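Local structure of tryptophan--tRNA ligase (Pyrococcus horikoshii, 3JXE) at residues B[52-57]-B[307-312]. The protein joins L-tryptophan to tRNA(Trp) at the expense of ATP, which is split to AMP and diphosphate, as a class I aminoacyl-tRNA synthetase. Residues are numbered along the deposited sequence; the frame is centred on the assembly and turned at random.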
loop_
_atom_site.group_PDB
_atom_site.type_symbol
_atom_site.label_atom_id
_atom_site.label_comp_id
_atom_site.label_asym_id
_atom_site.label_seq_id
_atom_site.Cartn_x
_atom_site.Cartn_y
_atom_site.Cartn_z
ATOM N N ARG B 52 -33.440 -17.566 -11.440
ATOM C CA ARG B 52 -32.984 -18.857 -11.961
ATOM C C ARG B 52 -31.781 -19.400 -11.184
ATOM O O ARG B 52 -31.138 -20.365 -11.608
ATOM C CB ARG B 52 -32.701 -18.778 -13.464
ATOM C CG ARG B 52 -33.948 -18.559 -14.306
ATOM C CD ARG B 52 -33.641 -18.627 -15.785
ATOM N NE ARG B 52 -34.667 -17.956 -16.581
ATOM C CZ ARG B 52 -34.542 -17.644 -17.869
ATOM N NH1 ARG B 52 -33.430 -17.939 -18.530
ATOM N NH2 ARG B 52 -35.534 -17.032 -18.499
ATOM N N LYS B 53 -31.499 -18.767 -10.045
ATOM C CA LYS B 53 -30.497 -19.222 -9.069
ATOM C C LYS B 53 -29.076 -19.382 -9.620
ATOM O O LYS B 53 -28.370 -20.341 -9.290
ATOM C CB LYS B 53 -30.972 -20.497 -8.350
ATOM C CG LYS B 53 -32.139 -20.265 -7.403
ATOM C CD LYS B 53 -32.754 -21.572 -6.935
ATOM C CE LYS B 53 -33.970 -21.314 -6.057
ATOM N NZ LYS B 53 -34.661 -22.578 -5.677
ATOM N N PHE B 54 -28.665 -18.436 -10.462
ATOM C CA PHE B 54 -27.272 -18.342 -10.891
ATOM C C PHE B 54 -26.449 -17.823 -9.719
ATOM O O PHE B 54 -25.317 -18.259 -9.497
ATOM C CB PHE B 54 -27.132 -17.427 -12.110
ATOM C CG PHE B 54 -25.718 -17.270 -12.594
ATOM C CD1 PHE B 54 -25.079 -16.040 -12.519
ATOM C CD2 PHE B 54 -25.023 -18.357 -13.118
ATOM C CE1 PHE B 54 -23.769 -15.890 -12.967
ATOM C CE2 PHE B 54 -23.713 -18.218 -13.567
ATOM C CZ PHE B 54 -23.085 -16.981 -13.492
ATOM N N PHE B 55 -27.035 -16.884 -8.979
ATOM C CA PHE B 55 -26.555 -16.533 -7.655
ATOM C C PHE B 55 -27.130 -17.553 -6.678
ATOM O O PHE B 55 -28.340 -17.595 -6.444
ATOM C CB PHE B 55 -26.967 -15.109 -7.285
ATOM C CG PHE B 55 -26.065 -14.053 -7.854
ATOM C CD1 PHE B 55 -26.207 -13.627 -9.171
ATOM C CD2 PHE B 55 -25.066 -13.484 -7.071
ATOM C CE1 PHE B 55 -25.368 -12.650 -9.699
ATOM C CE2 PHE B 55 -24.223 -12.505 -7.587
ATOM C CZ PHE B 55 -24.374 -12.087 -8.903
ATOM N N PHE B 56 -26.250 -18.384 -6.130
ATOM C CA PHE B 56 -26.652 -19.568 -5.376
ATOM C C PHE B 56 -26.306 -19.482 -3.893
ATOM O O PHE B 56 -26.936 -20.144 -3.066
ATOM C CB PHE B 56 -26.002 -20.815 -5.987
ATOM C CG PHE B 56 -24.512 -20.896 -5.771
ATOM C CD1 PHE B 56 -23.979 -21.830 -4.890
ATOM C CD2 PHE B 56 -23.644 -20.038 -6.442
ATOM C CE1 PHE B 56 -22.607 -21.911 -4.684
ATOM C CE2 PHE B 56 -22.269 -20.112 -6.241
ATOM C CZ PHE B 56 -21.752 -21.053 -5.362
ATOM N N SER B 57 -25.301 -18.672 -3.570
ATOM C CA SER B 57 -24.786 -18.576 -2.208
ATOM C C SER B 57 -24.773 -17.135 -1.703
ATOM O O SER B 57 -24.738 -16.192 -2.492
ATOM C CB SER B 57 -23.380 -19.173 -2.140
ATOM O OG SER B 57 -22.849 -19.071 -0.834
ATOM N N LEU B 307 -28.045 -19.248 -22.078
ATOM C CA LEU B 307 -29.391 -18.708 -22.237
ATOM C C LEU B 307 -30.148 -18.706 -20.913
ATOM O O LEU B 307 -30.945 -17.803 -20.645
ATOM C CB LEU B 307 -30.168 -19.505 -23.287
ATOM C CG LEU B 307 -29.711 -19.393 -24.745
ATOM C CD1 LEU B 307 -30.096 -20.641 -25.520
ATOM C CD2 LEU B 307 -30.271 -18.138 -25.408
ATOM N N GLU B 308 -29.887 -19.720 -20.090
ATOM C CA GLU B 308 -30.495 -19.837 -18.769
ATOM C C GLU B 308 -29.991 -18.751 -17.820
ATOM O O GLU B 308 -30.760 -18.211 -17.024
ATOM C CB GLU B 308 -30.213 -21.222 -18.174
ATOM C CG GLU B 308 -30.987 -21.534 -16.895
ATOM C CD GLU B 308 -30.416 -22.716 -16.130
ATOM O OE1 GLU B 308 -30.127 -23.759 -16.754
ATOM O OE2 GLU B 308 -30.263 -22.600 -14.896
ATOM N N ILE B 309 -28.706 -18.424 -17.919
ATOM C CA ILE B 309 -28.065 -17.559 -16.926
ATOM C C ILE B 309 -27.972 -16.075 -17.301
ATOM O O ILE B 309 -27.781 -15.233 -16.420
ATOM C CB ILE B 309 -26.671 -18.104 -16.487
ATOM C CG1 ILE B 309 -25.659 -18.041 -17.638
ATOM C CG2 ILE B 309 -26.805 -19.520 -15.911
ATOM C CD1 ILE B 309 -24.245 -18.427 -17.249
ATOM N N PHE B 310 -28.114 -15.747 -18.586
ATOM C CA PHE B 310 -27.935 -14.355 -19.020
ATOM C C PHE B 310 -28.771 -13.878 -20.217
ATOM O O PHE B 310 -29.223 -12.731 -20.228
ATOM C CB PHE B 310 -26.447 -14.063 -19.268
ATOM C CG PHE B 310 -26.119 -12.596 -19.358
ATOM C CD1 PHE B 310 -26.295 -11.759 -18.258
ATOM C CD2 PHE B 310 -25.622 -12.054 -20.539
ATOM C CE1 PHE B 310 -25.994 -10.403 -18.337
ATOM C CE2 PHE B 310 -25.315 -10.699 -20.628
ATOM C CZ PHE B 310 -25.501 -9.872 -19.524
ATOM N N PHE B 311 -28.981 -14.740 -21.208
ATOM C CA PHE B 311 -29.483 -14.282 -22.512
ATOM C C PHE B 311 -31.000 -14.296 -22.742
ATOM O O PHE B 311 -31.560 -13.289 -23.187
ATOM C CB PHE B 311 -28.738 -14.978 -23.654
ATOM C CG PHE B 311 -27.282 -14.618 -23.720
ATOM C CD1 PHE B 311 -26.882 -13.354 -24.151
ATOM C CD2 PHE B 311 -26.309 -15.535 -23.339
ATOM C CE1 PHE B 311 -25.536 -13.013 -24.205
ATOM C CE2 PHE B 311 -24.959 -15.203 -23.391
ATOM C CZ PHE B 311 -24.573 -13.940 -23.825
ATOM N N GLU B 312 -31.660 -15.417 -22.456
ATOM C CA GLU B 312 -33.112 -15.495 -22.647
ATOM C C GLU B 312 -33.882 -15.017 -21.416
ATOM O O GLU B 312 -33.934 -15.706 -20.395
ATOM C CB GLU B 312 -33.552 -16.902 -23.076
ATOM C CG GLU B 312 -35.040 -17.013 -23.439
ATOM C CD GLU B 312 -35.494 -15.963 -24.451
ATOM O OE1 GLU B 312 -34.989 -15.961 -25.593
ATOM O OE2 GLU B 312 -36.366 -15.140 -24.103
#
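Phe54 comes closest to Ile309 in the backbone, CA to CA 6.1 Å, where the turn between helix 48-51 and strand 55-59 meets the last turn of helix 301-311. A Schellman motif ends helix 48-51, with Lys53 at positive phi as its C-prime residue; the CB atoms of Arg52 and Phe54, on either side of Lys53 in sequence, point toward helix 301-311. Arginine suits its place because a long chain, extended from CG to NE, can carry a planar group with several N-H donors to a helix C-terminus. There NH1 of Arg52 donates to Glu308 O at 3.1 Å, approaching from above the carbonyl plane. Glu312 O, just past the helix, receives weak, bent bonds from both NH1 and NH2 of Arg52, the latter at 2.8 Å. Asp315 adds a salt bridge to NH2. Beside these polar contacts, CG anti to the backbone N (chi1 179°) sets the Phe54 ring beside Ile309, whose branched side chain meets CD2 with CG2, at 3.5 Å, and CE2 with CD1; CB of Ile309 makes an off-centre CH-pi contact with the ring. The bound tryptophanyl-5'AMP lies about 4 Å from the Phe54 side chain. The guanidinium thus supplies donors to carbonyls at a helix end, where its positive charge should be favoured by the helix dipole and by Asp315, while the apolar pair packs that helix against a residue close to the adenylate.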